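Local coordinates for solute Binding Protein, BlMnBP1 in complex with mannotriose (Bifidobacterium, PDB 6FUV) that binds beta-1,4-linked manno-oligosaccharides such as mannotriose outside the cell and probably delivers them to an ABC transporter for uptake, at residues G135-A140 with D282-M287; L174-A179 with S245-E250; G185-Y190 with K393-I398. All coordinates share one frame; numbering follows the deposited sequence.

Contact 1. Residues G135-A140 with D282-M287; sequences GVVYNA and DDVQYM
Tyr138 CG sits between its backbone N and carbonyl carbon (chi1 74°), and Met287 CG takes the same kind of position (chi1 50°); these torsions bring ring and thioether together on one face of an antiparallel strand pair. The two side chains cross at about a right angle. Met287 CG lies 3.5 Å from Tyr138 CD1, and its SD stands obliquely off the ring, 4.5 Å from the centroid, a Met-aromatic contact. Gln285 completes this face: its CB packs over one face of the Tyr138 ring, 3.3 Å from CE1, while the chain bends at chi2 and folds the amide back over the preceding 3-10 turn, where NE2 donates to Asp282 O and OE1 meets His356. On the other face Val137 CG1 touches Val284 CG1 at 3.7 Å, with Met256 beside both valines. The Tyr286 ring runs along the backbone of Gly135, its hydroxyl bonded to Thr133 OG1; a side chain at Gly135 would collide with this ring and with Met287 O. Val136 and Tyr138 exchange paired backbone hydrogen bonds with Met287 and Gln285; the Tyr138 N to Gln285 O bond, 3.1 Å, meets its carbonyl from above the plane. Ala140 N donates to Asp283 O at 2.7 Å, extending the ladder to the first turn of the next helix. There Asn139 is the N-cap, its OD1 taking Val142 N. Its ND2 donates to Met256 O and to a water that in turn donates to Asp283 OD2, 2.6 Å away. Strand 284-288 is thereby fixed as an outer strand beside 135-139 in the four-stranded mixed sheet of one lobe, an arrangement consistent with the two-lobed periplasmic-binding-protein fold.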
loop_
_atom_site.group_PDB
_atom_site.type_symbol
_atom_site.label_atom_id
_atom_site.label_comp_id
_atom_site.label_asym_id
_atom_site.label_seq_id
_atom_site.Cartn_x
_atom_site.Cartn_y
_atom_site.Cartn_z
ATOM N N GLY A 135 1.186 8.802 2.408
ATOM C CA GLY A 135 1.312 10.240 2.619
ATOM C C GLY A 135 0.385 11.031 1.721
ATOM O O GLY A 135 -0.745 10.603 1.457
ATOM N N VAL A 136 0.878 12.160 1.195
ATOM C CA VAL A 136 0.161 12.946 0.198
ATOM C C VAL A 136 1.118 13.335 -0.923
ATOM O O VAL A 136 2.171 13.942 -0.679
ATOM C CB VAL A 136 -0.467 14.218 0.785
ATOM C CG1 VAL A 136 -1.254 14.956 -0.233
ATOM C CG2 VAL A 136 -1.340 13.876 1.977
ATOM N N VAL A 137 0.710 13.000 -2.169
ATOM C CA VAL A 137 1.388 13.495 -3.363
ATOM C C VAL A 137 0.849 14.885 -3.649
ATOM O O VAL A 137 -0.334 15.108 -3.549
ATOM C CB VAL A 137 1.178 12.560 -4.567
ATOM C CG1 VAL A 137 1.847 13.132 -5.801
ATOM C CG2 VAL A 137 1.685 11.153 -4.290
ATOM N N TYR A 138 1.710 15.839 -3.966
ATOM C CA TYR A 138 1.267 17.218 -4.152
ATOM C C TYR A 138 2.178 17.913 -5.154
ATOM O O TYR A 138 3.341 17.544 -5.324
ATOM C CB TYR A 138 1.262 18.000 -2.811
ATOM C CG TYR A 138 2.648 18.401 -2.282
ATOM C CD1 TYR A 138 3.425 17.506 -1.572
ATOM C CD2 TYR A 138 3.168 19.652 -2.511
ATOM C CE1 TYR A 138 4.648 17.826 -1.113
ATOM C CE2 TYR A 138 4.441 20.000 -2.044
ATOM C CZ TYR A 138 5.177 19.077 -1.319
ATOM O OH TYR A 138 6.460 19.396 -0.850
ATOM N N ASN A 139 1.613 18.889 -5.852
ATOM C CA ASN A 139 2.343 19.680 -6.823
ATOM C C ASN A 139 2.875 20.923 -6.106
ATOM O O ASN A 139 2.107 21.801 -5.711
ATOM C CB ASN A 139 1.467 20.046 -8.026
ATOM C CG ASN A 139 2.313 20.629 -9.189
ATOM O OD1 ASN A 139 2.929 21.658 -9.025
ATOM N ND2 ASN A 139 2.381 19.936 -10.327
ATOM N N ALA A 140 4.187 20.979 -5.905
ATOM C CA ALA A 140 4.820 22.105 -5.220
ATOM C C ALA A 140 4.653 23.425 -5.989
ATOM O O ALA A 140 4.446 24.480 -5.387
ATOM C CB ALA A 140 6.299 21.786 -5.014
ATOM N N ASP A 282 9.815 17.522 -11.212
ATOM C CA ASP A 282 10.353 18.126 -9.997
ATOM C C ASP A 282 9.284 18.866 -9.208
ATOM O O ASP A 282 9.502 19.151 -8.031
ATOM C CB ASP A 282 11.506 19.081 -10.331
ATOM C CG ASP A 282 12.816 18.359 -10.589
ATOM O OD1 ASP A 282 12.841 17.130 -10.703
ATOM O OD2 ASP A 282 13.849 19.020 -10.623
ATOM N N ASP A 283 8.135 19.178 -9.825
ATOM C CA ASP A 283 7.002 19.757 -9.105
ATOM C C ASP A 283 6.194 18.719 -8.321
ATOM O O ASP A 283 5.444 19.091 -7.421
ATOM C CB ASP A 283 6.054 20.487 -10.058
ATOM C CG ASP A 283 6.766 21.521 -10.956
ATOM O OD1 ASP A 283 7.810 22.056 -10.557
ATOM O OD2 ASP A 283 6.224 21.859 -12.005
ATOM N N VAL A 284 6.338 17.436 -8.623
ATOM C CA VAL A 284 5.589 16.382 -7.951
ATOM C C VAL A 284 6.395 15.918 -6.747
ATOM O O VAL A 284 7.476 15.345 -6.882
ATOM C CB VAL A 284 5.287 15.218 -8.904
ATOM C CG1 VAL A 284 4.443 14.221 -8.172
ATOM C CG2 VAL A 284 4.673 15.718 -10.182
ATOM N N GLN A 285 5.856 16.141 -5.564
ATOM C CA GLN A 285 6.524 15.914 -4.300
ATOM C C GLN A 285 5.658 15.024 -3.428
ATOM O O GLN A 285 4.533 14.675 -3.758
ATOM C CB GLN A 285 6.797 17.237 -3.581
ATOM C CG GLN A 285 7.709 18.155 -4.341
ATOM C CD GLN A 285 9.129 17.704 -4.310
ATOM O OE1 GLN A 285 9.607 17.234 -3.300
ATOM N NE2 GLN A 285 9.812 17.822 -5.441
ATOM N N TYR A 286 6.189 14.695 -2.266
ATOM C CA TYR A 286 5.546 13.760 -1.353
ATOM C C TYR A 286 5.651 14.306 0.053
ATOM O O TYR A 286 6.745 14.552 0.517
ATOM C CB TYR A 286 6.230 12.401 -1.475
ATOM C CG TYR A 286 5.623 11.293 -0.645
ATOM C CD1 TYR A 286 4.299 10.976 -0.745
ATOM C CD2 TYR A 286 6.399 10.570 0.232
ATOM C CE1 TYR A 286 3.765 9.952 -0.003
ATOM C CE2 TYR A 286 5.892 9.580 0.993
ATOM C CZ TYR A 286 4.575 9.250 0.868
ATOM O OH TYR A 286 4.065 8.259 1.656
ATOM N N MET A 287 4.519 14.491 0.706
ATOM C CA MET A 287 4.474 14.974 2.070
ATOM C C MET A 287 3.839 13.979 3.034
ATOM O O MET A 287 3.002 13.148 2.655
ATOM C CB MET A 287 3.711 16.301 2.174
ATOM C CG MET A 287 2.412 16.354 1.557
ATOM S SD MET A 287 1.503 17.883 1.949
ATOM C CE MET A 287 0.898 17.379 3.494
HETATM O O HOH W 1 3.815 21.111 -12.727
#

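Contact 2. Residues L174-A179 with S245-E250; sequences LYTNFA and STTDWE. With BMA (beta-D-mannopyranose), chain B.
Tyr175 slides past Thr247 in the opposite direction, its CZ 3.7 Å from Thr247 CB. With CG anti to the backbone N (chi1 -164°), the ring reaches across to the 245-250 chain, and its hydroxyl accepts Asp248 N at 2.8 Å, the N-H lying at the ring edge near its plane. A water bonded to the same hydroxyl adds a weak link to Asp248 O. Replacing Tyr175 by a phenylalanine would probably leave Asp248 N and this water without their shared partner and make the approach to the helix less firmly held. Thr247 answers with its own hydroxyl: OG1, placed between backbone N and carbonyl carbon (chi1 65°), accepts Ala179 N at 2.9 Å and also meets a water that donates to Asn177 OD1. In Thr176, OG1 accepts Phe178 N two residues on, an ST turn, and is bonded to Glu241 as well, so the bend of 174-179 is held from within and from outside. This loop leaves the edge strand 172-174 of the sheet and is tied here to the start of helix 249-257, where Asp248 is the N-cap residue and its OD2 meets Ser251 OG. Asn177 OD1 lies 3.3 Å from Trp249 CA, and its ND2 faces the edge of the indole, amide and ring planes 69° apart. Trp182 meets the same indole edge-to-face. Trp249 belongs to the glycan pocket: NE1 points at a beta-D-mannopyranose unit edge-on and donates to both O2, at 2.9 Å, and O5, at 3.1 Å. From the next residue, Glu250 OE2 accepts the sugar O1 at 2.7 Å, while its OE1 forms a salt bridge with Lys253; Gln273 and Lys253 also bond to the sugar.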
loop_
_atom_site.group_PDB
_atom_site.type_symbol
_atom_site.label_atom_id
_atom_site.label_comp_id
_atom_site.label_asym_id
_atom_site.label_seq_id
_atom_site.Cartn_x
_atom_site.Cartn_y
_atom_site.Cartn_z
ATOM N N LEU A 174 -7.987 18.623 -4.226
ATOM C CA LEU A 174 -7.735 17.211 -3.926
ATOM C C LEU A 174 -8.619 16.336 -4.795
ATOM O O LEU A 174 -9.832 16.522 -4.812
ATOM C CB LEU A 174 -8.003 16.919 -2.451
ATOM C CG LEU A 174 -7.631 15.529 -1.955
ATOM C CD1 LEU A 174 -7.404 15.543 -0.458
ATOM C CD2 LEU A 174 -8.729 14.559 -2.279
ATOM N N TYR A 175 -8.008 15.420 -5.526
ATOM C CA TYR A 175 -8.657 14.490 -6.439
ATOM C C TYR A 175 -8.890 13.174 -5.701
ATOM O O TYR A 175 -7.962 12.605 -5.133
ATOM C CB TYR A 175 -7.773 14.307 -7.690
ATOM C CG TYR A 175 -8.448 13.685 -8.895
ATOM C CD1 TYR A 175 -9.270 14.446 -9.723
ATOM C CD2 TYR A 175 -8.231 12.368 -9.241
ATOM C CE1 TYR A 175 -9.926 13.862 -10.843
ATOM C CE2 TYR A 175 -8.859 11.803 -10.331
ATOM C CZ TYR A 175 -9.693 12.542 -11.129
ATOM O OH TYR A 175 -10.267 11.946 -12.217
ATOM N N THR A 176 -10.127 12.711 -5.685
ATOM C CA THR A 176 -10.462 11.563 -4.852
ATOM C C THR A 176 -10.142 10.224 -5.509
ATOM O O THR A 176 -9.916 9.236 -4.816
ATOM C CB THR A 176 -11.951 11.570 -4.521
ATOM O OG1 THR A 176 -12.702 11.357 -5.737
ATOM C CG2 THR A 176 -12.421 12.825 -3.859
ATOM N N ASN A 177 -10.139 10.155 -6.823
ATOM C CA ASN A 177 -10.162 8.876 -7.525
ATOM C C ASN A 177 -11.214 7.921 -6.947
ATOM O O ASN A 177 -11.054 6.696 -6.893
ATOM C CB ASN A 177 -8.791 8.235 -7.529
ATOM C CG ASN A 177 -7.909 8.796 -8.595
ATOM O OD1 ASN A 177 -8.120 8.563 -9.785
ATOM N ND2 ASN A 177 -6.899 9.553 -8.169
ATOM N N PHE A 178 -12.326 8.489 -6.527
ATOM C CA PHE A 178 -13.497 7.733 -6.130
ATOM C C PHE A 178 -13.760 6.497 -6.973
ATOM O O PHE A 178 -14.108 5.467 -6.403
ATOM C CB PHE A 178 -14.699 8.705 -6.151
ATOM C CG PHE A 178 -16.043 8.076 -5.989
ATOM C CD1 PHE A 178 -16.731 7.578 -7.109
ATOM C CD2 PHE A 178 -16.678 8.069 -4.765
ATOM C CE1 PHE A 178 -17.987 7.018 -6.963
ATOM C CE2 PHE A 178 -17.971 7.479 -4.637
ATOM C CZ PHE A 178 -18.591 6.967 -5.727
ATOM N N ALA A 179 -13.629 6.589 -8.303
ATOM C CA ALA A 179 -13.996 5.465 -9.158
ATOM C C ALA A 179 -13.044 4.286 -9.041
ATOM O O ALA A 179 -13.371 3.208 -9.522
ATOM C CB ALA A 179 -14.055 5.894 -10.616
ATOM N N SER A 245 -18.005 10.617 -9.665
ATOM C CA SER A 245 -18.319 9.360 -10.327
ATOM C C SER A 245 -17.534 9.155 -11.603
ATOM O O SER A 245 -17.472 8.029 -12.096
ATOM C CB SER A 245 -19.818 9.258 -10.650
ATOM O OG SER A 245 -20.205 10.166 -11.676
ATOM N N THR A 246 -16.871 10.180 -12.111
ATOM C CA THR A 246 -16.154 10.056 -13.363
ATOM C C THR A 246 -14.653 10.256 -13.214
ATOM O O THR A 246 -13.995 10.648 -14.166
ATOM C CB THR A 246 -16.726 11.052 -14.367
ATOM O OG1 THR A 246 -16.561 12.380 -13.864
ATOM C CG2 THR A 246 -18.229 10.798 -14.603
ATOM N N THR A 247 -14.095 9.980 -12.046
ATOM C CA THR A 247 -12.658 10.123 -11.876
ATOM C C THR A 247 -11.941 9.072 -12.697
ATOM O O THR A 247 -12.434 7.978 -12.881
ATOM C CB THR A 247 -12.257 9.995 -10.415
ATOM O OG1 THR A 247 -12.522 8.670 -9.932
ATOM C CG2 THR A 247 -12.970 11.046 -9.606
ATOM N N ASP A 248 -10.759 9.413 -13.188
ATOM C CA ASP A 248 -9.923 8.481 -13.933
ATOM C C ASP A 248 -8.493 8.469 -13.406
ATOM O O ASP A 248 -7.812 9.492 -13.433
ATOM C CB ASP A 248 -9.925 8.851 -15.407
ATOM C CG ASP A 248 -9.191 7.864 -16.243
ATOM O OD1 ASP A 248 -9.659 6.706 -16.374
ATOM O OD2 ASP A 248 -8.128 8.255 -16.758
ATOM N N TRP A 249 -8.013 7.276 -13.077
ATOM C CA TRP A 249 -6.714 7.104 -12.450
ATOM C C TRP A 249 -5.574 7.442 -13.385
ATOM O O TRP A 249 -4.703 8.227 -13.026
ATOM C CB TRP A 249 -6.573 5.665 -11.975
ATOM C CG TRP A 249 -5.202 5.230 -11.625
ATOM C CD1 TRP A 249 -4.524 4.250 -12.216
ATOM C CD2 TRP A 249 -4.315 5.796 -10.638
ATOM N NE1 TRP A 249 -3.294 4.130 -11.671
ATOM C CE2 TRP A 249 -3.132 5.082 -10.702
ATOM C CE3 TRP A 249 -4.419 6.835 -9.712
ATOM C CZ2 TRP A 249 -2.046 5.357 -9.855
ATOM C CZ3 TRP A 249 -3.398 7.077 -8.873
ATOM C CH2 TRP A 249 -2.207 6.361 -8.955
ATOM N N GLU A 250 -5.517 6.803 -14.555
ATOM C CA GLU A 250 -4.339 6.987 -15.403
ATOM C C GLU A 250 -4.159 8.451 -15.808
ATOM O O GLU A 250 -3.030 8.965 -15.864
ATOM C CB GLU A 250 -4.418 6.137 -16.656
ATOM C CG GLU A 250 -4.400 4.637 -16.455
ATOM C CD GLU A 250 -3.138 4.124 -15.787
ATOM O OE1 GLU A 250 -2.109 4.807 -15.821
ATOM O OE2 GLU A 250 -3.198 2.990 -15.288
HETATM C C1 BMA B . -1.273 1.059 -12.945
HETATM C C2 BMA B . -0.335 1.598 -11.864
HETATM C C3 BMA B . -0.504 0.731 -10.596
HETATM C C4 BMA B . -1.988 0.760 -10.169
HETATM C C5 BMA B . -2.895 0.369 -11.344
HETATM C C6 BMA B . -4.410 0.483 -11.012
HETATM O O1 BMA B . -1.120 1.859 -14.042
HETATM O O2 BMA B . -0.695 2.939 -11.497
HETATM O O3 BMA B . 0.404 1.151 -9.600
HETATM O O4 BMA B . -2.302 -0.174 -9.129
HETATM O O5 BMA B . -2.593 1.187 -12.501
HETATM O O6 BMA B . -5.169 -0.130 -12.047
HETATM O O HOH W 2 -8.658 12.666 -14.346
HETATM O O HOH W 3 -10.527 7.202 -10.262
#

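Contact 3. Residues G185-Y190 with K393-I398; sequences GAWDQY and KKIQDI. With BMA (beta-D-mannopyranose), chain C.
Asp188 and Lys394 meet tip to tip in the one salt bridge between the segments, Lys394 NZ standing 2.6 Å from Asp188 OD2 on the oxygen's syn lone pair. The lysine leaves its helix with CG between backbone N and carbonyl carbon (chi1 67°), runs extended, and bends at the last torsion to present the ammonium. Leu385 O and Asn391 O also accept from NZ; Asp188 OD2 takes Asn388 N as well, and OD1 takes the hydroxyl of Tyr228.

Apolar contact centres on Ile395. Its CG2, anti to the backbone N, lies 3.9 Å from Trp187 CD1, the two side chains crossing at a slant, and its CG1 rests 4.2 Å from Gly185 CA. Leu231 of helix 223-236 touches both Trp187 and Ile395, and Trp416 of helix 409-426 packs on Ile395 and Lys394.

Sugar binding is left to the next residue along the 3-10 turn: Gln189 NE2 donates to O2 of a beta-D-mannopyranose at 3.2 Å, and its OE1 meets Ser134 OG, which probably steadies the amide's orientation.

Both charges are buried, yet each is gripped by several bonds, so the ion pair is likely to remain ionised and to pin the turn carrying Gln189 against the helix 393-404.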
loop_
_atom_site.group_PDB
_atom_site.type_symbol
_atom_site.label_atom_id
_atom_site.label_comp_id
_atom_site.label_asym_id
_atom_site.label_seq_id
_atom_site.Cartn_x
_atom_site.Cartn_y
_atom_site.Cartn_z
ATOM N N GLY A 185 -9.972 2.712 -0.814
ATOM C CA GLY A 185 -9.597 1.879 0.296
ATOM C C GLY A 185 -8.270 2.242 0.897
ATOM O O GLY A 185 -8.016 1.898 2.039
ATOM N N ALA A 186 -7.411 2.909 0.136
ATOM C CA ALA A 186 -6.109 3.301 0.633
ATOM C C ALA A 186 -6.184 4.278 1.796
ATOM O O ALA A 186 -5.174 4.472 2.482
ATOM C CB ALA A 186 -5.303 3.881 -0.528
ATOM N N TRP A 187 -7.344 4.899 2.042
ATOM C CA TRP A 187 -7.460 5.763 3.214
ATOM C C TRP A 187 -7.297 4.968 4.496
ATOM O O TRP A 187 -6.872 5.534 5.510
ATOM C CB TRP A 187 -8.801 6.528 3.204
ATOM C CG TRP A 187 -8.823 7.721 2.254
ATOM C CD1 TRP A 187 -9.075 7.703 0.930
ATOM C CD2 TRP A 187 -8.566 9.085 2.575
ATOM N NE1 TRP A 187 -8.970 8.955 0.402
ATOM C CE2 TRP A 187 -8.694 9.838 1.403
ATOM C CE3 TRP A 187 -8.258 9.741 3.728
ATOM C CZ2 TRP A 187 -8.483 11.228 1.342
ATOM C CZ3 TRP A 187 -8.062 11.134 3.675
ATOM C CH2 TRP A 187 -8.183 11.852 2.484
ATOM N N ASP A 188 -7.546 3.655 4.449
ATOM C CA ASP A 188 -7.363 2.829 5.626
ATOM C C ASP A 188 -5.909 2.819 6.075
ATOM O O ASP A 188 -5.623 2.499 7.239
ATOM C CB ASP A 188 -7.848 1.403 5.317
ATOM C CG ASP A 188 -9.379 1.263 5.290
ATOM O OD1 ASP A 188 -10.042 2.210 5.724
ATOM O OD2 ASP A 188 -9.892 0.210 4.782
ATOM N N GLN A 189 -4.993 3.184 5.181
ATOM C CA GLN A 189 -3.570 3.005 5.426
ATOM C C GLN A 189 -3.032 4.010 6.424
ATOM O O GLN A 189 -1.937 3.823 6.941
ATOM C CB GLN A 189 -2.811 3.103 4.079
ATOM C CG GLN A 189 -3.208 2.101 3.090
ATOM C CD GLN A 189 -2.464 2.155 1.807
ATOM O OE1 GLN A 189 -1.548 2.933 1.618
ATOM N NE2 GLN A 189 -2.825 1.269 0.918
ATOM N N TYR A 190 -3.788 5.035 6.727
ATOM C CA TYR A 190 -3.337 6.151 7.521
ATOM C C TYR A 190 -3.803 6.067 8.972
ATOM O O TYR A 190 -3.316 6.837 9.823
ATOM C CB TYR A 190 -3.841 7.450 6.888
ATOM C CG TYR A 190 -3.365 7.694 5.503
ATOM C CD1 TYR A 190 -4.055 7.191 4.446
ATOM C CD2 TYR A 190 -2.213 8.414 5.239
ATOM C CE1 TYR A 190 -3.641 7.395 3.141
ATOM C CE2 TYR A 190 -1.767 8.615 3.957
ATOM C CZ TYR A 190 -2.502 8.121 2.892
ATOM O OH TYR A 190 -2.081 8.312 1.621
ATOM N N LYS A 393 -15.539 0.607 -0.854
ATOM C CA LYS A 393 -16.943 1.008 -0.883
ATOM C C LYS A 393 -17.322 1.821 0.350
ATOM O O LYS A 393 -18.021 2.835 0.235
ATOM C CB LYS A 393 -17.841 -0.230 -0.988
ATOM C CG LYS A 393 -19.346 0.089 -1.102
ATOM C CD LYS A 393 -19.702 1.078 -2.200
ATOM C CE LYS A 393 -21.205 1.142 -2.486
ATOM N NZ LYS A 393 -21.974 1.280 -1.225
ATOM N N LYS A 394 -16.913 1.365 1.547
ATOM C CA LYS A 394 -17.172 2.167 2.744
ATOM C C LYS A 394 -16.588 3.579 2.647
ATOM O O LYS A 394 -17.140 4.529 3.239
ATOM C CB LYS A 394 -16.613 1.467 3.961
ATOM C CG LYS A 394 -15.122 1.363 4.010
ATOM C CD LYS A 394 -14.592 0.893 5.408
ATOM C CE LYS A 394 -13.103 0.919 5.478
ATOM N NZ LYS A 394 -12.439 -0.127 4.755
ATOM N N ILE A 395 -15.477 3.740 1.919
ATOM C CA ILE A 395 -14.863 5.055 1.736
ATOM C C ILE A 395 -15.638 5.869 0.699
ATOM O O ILE A 395 -15.862 7.084 0.863
ATOM C CB ILE A 395 -13.389 4.878 1.332
ATOM C CG1 ILE A 395 -12.663 3.938 2.314
ATOM C CG2 ILE A 395 -12.698 6.206 1.295
ATOM C CD1 ILE A 395 -12.675 4.421 3.669
ATOM N N GLN A 396 -16.075 5.196 -0.373
ATOM C CA GLN A 396 -16.913 5.849 -1.364
ATOM C C GLN A 396 -18.151 6.406 -0.693
ATOM O O GLN A 396 -18.582 7.513 -0.990
ATOM C CB GLN A 396 -17.248 4.853 -2.480
ATOM C CG GLN A 396 -16.126 4.610 -3.484
ATOM C CD GLN A 396 -16.298 3.359 -4.300
ATOM O OE1 GLN A 396 -16.956 2.412 -3.863
ATOM N NE2 GLN A 396 -15.680 3.334 -5.510
ATOM N N ASP A 397 -18.698 5.670 0.263
ATOM C CA ASP A 397 -19.916 6.129 0.933
ATOM C C ASP A 397 -19.692 7.463 1.651
ATOM O O ASP A 397 -20.605 8.293 1.732
ATOM C CB ASP A 397 -20.445 5.068 1.927
ATOM C CG ASP A 397 -21.076 3.864 1.227
ATOM O OD1 ASP A 397 -21.454 3.941 0.034
ATOM O OD2 ASP A 397 -21.199 2.811 1.867
ATOM N N ILE A 398 -18.493 7.679 2.193
ATOM C CA ILE A 398 -18.176 8.954 2.835
ATOM C C ILE A 398 -18.242 10.076 1.811
ATOM O O ILE A 398 -18.827 11.129 2.068
ATOM C CB ILE A 398 -16.796 8.898 3.523
ATOM C CG1 ILE A 398 -16.806 7.975 4.724
ATOM C CG2 ILE A 398 -16.371 10.310 3.936
ATOM C CD1 ILE A 398 -15.496 7.648 5.272
HETATM C C1 BMA C . -0.641 -0.791 -2.883
HETATM C C2 BMA C . 0.210 -0.153 -1.801
HETATM C C3 BMA C . 0.471 -1.129 -0.640
HETATM C C4 BMA C . -0.892 -1.767 -0.219
HETATM C C5 BMA C . -1.576 -2.369 -1.424
HETATM C C6 BMA C . -2.895 -3.045 -1.077
HETATM O O2 BMA C . -0.519 0.985 -1.290
HETATM O O3 BMA C . 1.139 -0.547 0.505
HETATM O O4 BMA C . -0.703 -2.764 0.719
HETATM O O5 BMA C . -1.830 -1.327 -2.347
HETATM O O6 BMA C . -3.821 -2.059 -0.690
#

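In the fold
Following the chain, 135-140 comes first and waits until 282-287 to close contact 1, a loop of 141 residues between the paired strands. Contact 2 opens and closes within that loop, joining the bend after strand 172-174 to the start of helix 249-257. Segment 185-190 also lies inside it, but its partner, 393-398, comes much later, so contact 3 crosses both others and brings a C-terminal helix back to this part of the fold. Contacts 1 and 3 touch through Gly135 O and Tyr190 OH, contacts 2 and 3 through Phe178 O and Gln396 NE2. Sheet, loops and helix are thus linked beside the bound mannotriose, which contacts 2 and 3 each reach directly.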